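Local coordinates for protein ribonuclease VapC5 (Mycobacterium tuberculosis, PDB 3DBO) that is the probable toxin of a type II toxin-antitoxin system, a PIN-domain ribonuclease whose limited activity on RNA is seen in complex with the antitoxin VapB5, at residues 24-27 / 28-31; 49-52 / 53-56; 135-138 / 139-142. All blocks are in the same frame, centred on the assembly; numbering follows the deposited sequence. Where two conformers were deposited one is given.

Interaction 1 (24-27 / 28-31). With NA (sodium ion), chain C.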
loop_
_atom_site.group_PDB
_atom_site.type_symbol
_atom_site.label_atom_id
_atom_site.label_comp_id
_atom_site.label_asym_id
_atom_site.label_seq_id
_atom_site.Cartn_x
_atom_site.Cartn_y
_atom_site.Cartn_z
ATOM N N VAL B 24 5.337 -1.980 5.846
ATOM C CA VAL B 24 4.070 -2.293 5.195
ATOM C C VAL B 24 3.982 -1.630 3.828
ATOM O O VAL B 24 3.974 -0.411 3.743
ATOM C CB VAL B 24 2.881 -1.806 6.079
ATOM C CG1 VAL B 24 1.561 -2.074 5.359
ATOM C CG2 VAL B 24 2.933 -2.465 7.441
ATOM N N LEU B 25 3.934 -2.435 2.760
ATOM C CA LEU B 25 3.839 -1.934 1.391
ATOM C C LEU B 25 2.435 -1.430 1.109
ATOM O O LEU B 25 1.465 -2.082 1.496
ATOM C CB LEU B 25 4.176 -3.059 0.400
ATOM C CG LEU B 25 5.470 -3.813 0.714
ATOM C CD1 LEU B 25 5.534 -5.112 -0.096
ATOM C CD2 LEU B 25 6.682 -2.887 0.440
ATOM N N ASP B 26 2.339 -0.271 0.460
ATOM C CA ASP B 26 1.061 0.239 -0.021
ATOM C C ASP B 26 0.839 -0.293 -1.434
ATOM O O ASP B 26 1.653 -1.089 -1.922
ATOM C CB ASP B 26 1.030 1.765 0.042
ATOM C CG ASP B 26 1.745 2.424 -1.139
ATOM O OD1 ASP B 26 2.636 1.787 -1.736
ATOM O OD2 ASP B 26 1.378 3.566 -1.487
ATOM N N THR B 27 -0.206 0.161 -2.120
ATOM C CA THR B 27 -0.483 -0.353 -3.465
ATOM C C THR B 27 0.509 0.141 -4.526
ATOM O O THR B 27 0.860 -0.606 -5.438
ATOM C CB THR B 27 -1.937 -0.047 -3.877
ATOM O OG1 THR B 27 -2.807 -0.507 -2.825
ATOM C CG2 THR B 27 -2.290 -0.759 -5.152
ATOM N N SER B 28 0.964 1.392 -4.390
ATOM C CA SER B 28 1.836 2.023 -5.379
ATOM C C SER B 28 3.167 1.294 -5.630
ATOM O O SER B 28 3.684 1.309 -6.754
ATOM C CB SER B 28 2.078 3.505 -5.011
ATOM O OG SER B 28 2.951 3.605 -3.907
ATOM N N VAL B 29 3.706 0.622 -4.617
ATOM C CA VAL B 29 4.951 -0.152 -4.787
ATOM C C VAL B 29 4.765 -1.300 -5.808
ATOM O O VAL B 29 5.722 -1.698 -6.490
ATOM C CB VAL B 29 5.554 -0.697 -3.454
ATOM C CG1 VAL B 29 5.898 0.442 -2.502
ATOM C CG2 VAL B 29 4.626 -1.706 -2.786
ATOM N N PHE B 30 3.537 -1.831 -5.905
ATOM C CA PHE B 30 3.240 -2.942 -6.821
ATOM C C PHE B 30 3.066 -2.480 -8.273
ATOM O O PHE B 30 3.083 -3.298 -9.198
ATOM C CB PHE B 30 1.980 -3.730 -6.357
ATOM C CG PHE B 30 2.182 -4.488 -5.103
ATOM C CD1 PHE B 30 2.626 -5.807 -5.140
ATOM C CD2 PHE B 30 1.946 -3.889 -3.855
ATOM C CE1 PHE B 30 2.832 -6.514 -3.973
ATOM C CE2 PHE B 30 2.158 -4.583 -2.691
ATOM C CZ PHE B 30 2.595 -5.906 -2.725
ATOM N N ILE B 31 2.914 -1.178 -8.475
ATOM C CA ILE B 31 2.666 -0.609 -9.795
ATOM C C ILE B 31 3.949 -0.041 -10.433
ATOM O O ILE B 31 4.778 0.549 -9.742
ATOM C CB ILE B 31 1.559 0.465 -9.730
ATOM C CG1 ILE B 31 0.328 -0.081 -8.991
ATOM C CG2 ILE B 31 1.171 0.940 -11.137
ATOM C CD1 ILE B 31 -0.779 0.950 -8.745
HETATM NA NA NA C . -1.369 -1.879 1.848
#
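Asp-26 OD1 is gripped by two donors from the turn that follows it. Ser-28 OG donates to Asp-26 OD1 at 2.8 Å on the syn lone pair, the side of the other carboxylate oxygen. Val-29 N meets Asp-26 OD1 at 3.3 Å, also from the syn side but 26° out of the carboxylate plane. With chi1 at 81°, Asp-26 CG stands between its backbone N and carbonyl carbon, which folds the carboxylate forward over the start of the turn. The other oxygen, OD2, is held by Thr-131, so both oxygens of this buried carboxylate have partners and its rotation is restrained. Asp-26 is a predicted magnesium ligand, as is Asp-115 nearby, which would make Ser-28 a second-shell residue. The backbone closes round this grip through Phe-30 N, which donates to Thr-27 O at 3.0 Å. Apolar contacts accompany these bonds. In one of two modelled conformers Val-29 CG2 lies 3.5 Å from Leu-25 CB, the side chains crossing at about a right angle, while Phe-30 CZ lies 4.0 Å from Leu-25 CD1. The phenyl ring turns its edge to Asp-26 O, which is 3.4 Å from Phe-30 CD2. Leu-25 O binds the sodium ion at 2.9 Å, with Thr-51 and Thr-54 completing the protein ligands. In the PIN fold this is the turn leaving strand 22-25, a central strand flanked by strands 47-51 and 129-131, with Phe-30 packed against helix 52-64 and another protein chain covering part of the turn.

Interaction 2 (49-52 / 53-56). With NA (sodium ion), chain C.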
loop_
_atom_site.group_PDB
_atom_site.type_symbol
_atom_site.label_atom_id
_atom_site.label_comp_id
_atom_site.label_asym_id
_atom_site.label_seq_id
_atom_site.Cartn_x
_atom_site.Cartn_y
_atom_site.Cartn_z
ATOM N N ALA B 49 5.326 -6.743 4.657
ATOM C CA ALA B 49 3.945 -7.244 4.561
ATOM C C ALA B 49 3.144 -6.229 3.738
ATOM O O ALA B 49 3.648 -5.154 3.398
ATOM C CB ALA B 49 3.325 -7.409 5.957
ATOM N N THR B 50 1.898 -6.554 3.393
ATOM C CA THR B 50 1.031 -5.518 2.863
ATOM C C THR B 50 -0.279 -5.557 3.669
ATOM O O THR B 50 -0.325 -6.174 4.756
ATOM C CB THR B 50 0.847 -5.649 1.330
ATOM O OG1 THR B 50 0.177 -4.494 0.818
ATOM C CG2 THR B 50 0.087 -6.957 0.938
ATOM N N THR B 51 -1.318 -4.888 3.169
ATOM C CA THR B 51 -2.577 -4.909 3.897
ATOM C C THR B 51 -3.696 -5.402 2.993
ATOM O O THR B 51 -3.536 -5.539 1.773
ATOM C CB THR B 51 -2.981 -3.496 4.445
ATOM O OG1 THR B 51 -3.443 -2.693 3.350
ATOM C CG2 THR B 51 -1.795 -2.768 5.168
ATOM N N VAL B 52 -4.854 -5.621 3.605
ATOM C CA VAL B 52 -6.047 -6.040 2.873
ATOM C C VAL B 52 -6.516 -4.984 1.887
ATOM O O VAL B 52 -7.186 -5.319 0.903
ATOM C CB VAL B 52 -7.206 -6.391 3.866
ATOM C CG1 VAL B 52 -6.888 -7.721 4.565
ATOM C CG2 VAL B 52 -7.441 -5.263 4.890
ATOM N N VAL B 53 -6.177 -3.719 2.149
ATOM C CA VAL B 53 -6.580 -2.634 1.239
ATOM C C VAL B 53 -5.887 -2.846 -0.113
ATOM O O VAL B 53 -6.505 -2.671 -1.167
ATOM C CB VAL B 53 -6.241 -1.241 1.825
ATOM C CG1 VAL B 53 -6.543 -0.147 0.841
ATOM C CG2 VAL B 53 -7.029 -1.046 3.179
ATOM N N THR B 54 -4.595 -3.173 -0.072
ATOM C CA THR B 54 -3.842 -3.428 -1.309
ATOM C C THR B 54 -4.332 -4.702 -1.979
ATOM O O THR B 54 -4.457 -4.727 -3.207
ATOM C CB THR B 54 -2.326 -3.477 -1.057
ATOM O OG1 THR B 54 -1.889 -2.166 -0.680
ATOM C CG2 THR B 54 -1.554 -3.933 -2.325
ATOM N N LEU B 55 -4.631 -5.742 -1.204
ATOM C CA LEU B 55 -5.246 -6.967 -1.781
ATOM C C LEU B 55 -6.503 -6.572 -2.593
ATOM O O LEU B 55 -6.676 -6.978 -3.741
ATOM C CB LEU B 55 -5.591 -7.993 -0.674
ATOM C CG LEU B 55 -6.229 -9.306 -1.143
ATOM C CD1 LEU B 55 -5.399 -10.006 -2.192
ATOM C CD2 LEU B 55 -6.564 -10.268 0.041
ATOM N N ALA B 56 -7.358 -5.749 -1.990
ATOM C CA ALA B 56 -8.574 -5.273 -2.649
ATOM C C ALA B 56 -8.287 -4.468 -3.918
ATOM O O ALA B 56 -8.921 -4.650 -4.956
ATOM C CB ALA B 56 -9.383 -4.411 -1.667
HETATM NA NA NA C . -1.369 -1.879 1.848
#
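From the CB of Thr-51 the side chain forks, and both branches face the sodium ion, but only OG1 binds it. Thr-51 OG1 lies 2.7 Å from the sodium ion and also accepts a weak capping bond from Val-53 N at 3.2 Å, with Val-53 CB packed beside it; Thr-51 CG2 lies along the flank of the ion at 3.5 Å without being a ligand. A chi1 of 74° sets OG1 between the backbone N and the carbonyl carbon, where it can serve the metal and the first turn of the helix at once. Thr-51 is therefore an N-cap residue that doubles as a metal ligand. Its carbonyl starts the helical bonding: Thr-51 O receives Leu-55 N at 3.2 Å, a nearly straight bond of 166°, with a weak second donor in Thr-54 N. One residue on, Val-52 O takes Ala-56 N at 2.9 Å and continues the helical pattern. Thr-54 brings the second hydroxyl to the ion, its OG1 lying 2.6 Å from the sodium ion; this atom is also hydrogen-bonded to Thr-27 OG1. Thr-54 CB packs 3.3 Å from Thr-50 OG1, the two side chains crossing at about a right angle. Thr-50 OG1 is itself hydrogen-bonded to Leu-25 O. That carbonyl oxygen is the remaining protein ligand of the metal, which thus ties the end of a strand to the start of the helix after it. Strand 47-51 lies between strands 22-25 and 86-87 of the parallel sheet and runs directly into helix 52-64, while helix 113-124 packs against Thr-51 and Val-53.

Interaction 3 (135-138 / 139-142)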
loop_
_atom_site.group_PDB
_atom_site.type_symbol
_atom_site.label_atom_id
_atom_site.label_comp_id
_atom_site.label_asym_id
_atom_site.label_seq_id
_atom_site.Cartn_x
_atom_site.Cartn_y
_atom_site.Cartn_z
ATOM N N ASP B 135 1.074 10.336 -1.498
ATOM C CA ASP B 135 -0.170 10.580 -0.767
ATOM C C ASP B 135 -0.025 10.652 0.750
ATOM O O ASP B 135 -0.833 11.287 1.429
ATOM C CB ASP B 135 -1.225 9.525 -1.113
ATOM C CG ASP B 135 -2.638 9.925 -0.654
ATOM O OD1 ASP B 135 -2.936 11.138 -0.535
ATOM O OD2 ASP B 135 -3.467 9.020 -0.429
ATOM N N PHE B 136 0.971 9.978 1.284
ATOM C CA PHE B 136 1.043 9.802 2.732
ATOM C C PHE B 136 1.742 10.979 3.386
ATOM O O PHE B 136 1.767 11.103 4.608
ATOM C CB PHE B 136 1.757 8.502 3.038
ATOM C CG PHE B 136 0.981 7.282 2.651
ATOM C CD1 PHE B 136 0.103 6.693 3.554
ATOM C CD2 PHE B 136 1.112 6.723 1.384
ATOM C CE1 PHE B 136 -0.610 5.561 3.204
ATOM C CE2 PHE B 136 0.379 5.597 1.023
ATOM C CZ PHE B 136 -0.473 5.003 1.943
ATOM N N ALA B 137 2.291 11.855 2.543
ATOM C CA ALA B 137 3.018 13.060 2.957
ATOM C C ALA B 137 2.281 13.908 3.961
ATOM O O ALA B 137 2.887 14.432 4.896
ATOM C CB ALA B 137 3.372 13.901 1.736
ATOM N N ALA B 138 0.967 14.032 3.795
ATOM C CA ALA B 138 0.162 14.849 4.688
ATOM C C ALA B 138 0.193 14.409 6.159
ATOM O O ALA B 138 -0.171 15.172 7.038
ATOM C CB ALA B 138 -1.273 14.875 4.204
ATOM N N LEU B 139 0.590 13.174 6.406
ATOM C CA LEU B 139 0.601 12.594 7.749
ATOM C C LEU B 139 1.951 12.678 8.475
ATOM O O LEU B 139 2.070 12.247 9.627
ATOM C CB LEU B 139 0.174 11.130 7.655
ATOM C CG LEU B 139 -1.303 10.886 7.339
ATOM C CD1 LEU B 139 -1.522 9.442 6.938
ATOM C CD2 LEU B 139 -2.108 11.208 8.582
ATOM N N ASP B 140 2.975 13.209 7.799
ATOM C CA ASP B 140 4.309 13.220 8.391
ATOM C C ASP B 140 4.314 13.885 9.761
ATOM O O ASP B 140 3.828 14.999 9.913
ATOM C CB ASP B 140 5.309 13.940 7.458
ATOM C CG ASP B 140 5.682 13.111 6.234
ATOM O OD1 ASP B 140 5.602 11.862 6.274
ATOM O OD2 ASP B 140 6.064 13.735 5.229
ATOM N N GLY B 141 4.857 13.188 10.750
ATOM C CA GLY B 141 4.957 13.725 12.107
ATOM C C GLY B 141 3.841 13.290 13.041
ATOM O O GLY B 141 3.962 13.440 14.254
ATOM N N ALA B 142 2.737 12.787 12.499
ATOM C CA ALA B 142 1.680 12.224 13.360
ATOM C C ALA B 142 2.233 11.068 14.197
ATOM O O ALA B 142 3.104 10.342 13.757
ATOM C CB ALA B 142 0.481 11.796 12.519
#
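With chi1 at -71°, Leu-139 holds CG beside its own backbone N and anti to the carbonyl carbon, 4.1 Å from Phe-136 O; the backbone itself brings Leu-139 CB to 3.4 Å from Phe-136 O. Asp-140 takes nearly the same first torsion, -74°, and its carboxylate swings back alongside the peptide of Ala-137. Two turns in succession make the motif: a short 3-10 segment, then a type II beta turn from Leu-139 to Ala-142. The first is stitched by i to i+3 bonds. Leu-139 N donates to Phe-136 O at 3.0 Å, and Asp-140 N to Ala-137 O at 3.2 Å; the latter is nearly straight at 170°. The second turn closes with Ala-142 N bonded to Leu-139 O at 3.0 Å, and Gly-141 occupies its third position with a positive phi, as expected of a type II turn. The two large apolar side chains serve the interior. Leu-139 packs on Leu-104 of helix 91-107 and on Leu-116 and Ala-119 of helix 113-124, whereas the Phe-136 ring touches both Asp-26 and Asp-115, predicted magnesium ligands, so it probably lines one side of the predicted site. Ala-137 and Asp-140, by contrast, lie on the exposed side of the loop that joins strands 129-131 and 147-149 in this PIN domain. There Asp-140 OD2 comes within 3.3 Å of Ala-137 O, and since both atoms are acceptors they meet without a hydrogen bond.

How the interactions relate
The three contacts come in series along one PIN domain: interactions 1 and 2 take in the C-terminal ends of strands 22-25 and 47-51 of its parallel sheet, and interaction 3 lies in the loop after strand 129-131. Interactions 1 and 2, with centres about 9 Å apart, sit on neighbouring strands, joined where Leu-25 N meets Ala-49 O at 2.8 Å, and they share one sodium ion. Interaction 3 lies farther out, its centre about 16 Å from that of interaction 1, yet Phe-136 CE2 touches Asp-26 OD2 at 3.4 Å. Interactions 2 and 3 stay about 8 Å apart at their nearest atoms. Segment 24-31 thus touches both others and holds one predicted magnesium ligand.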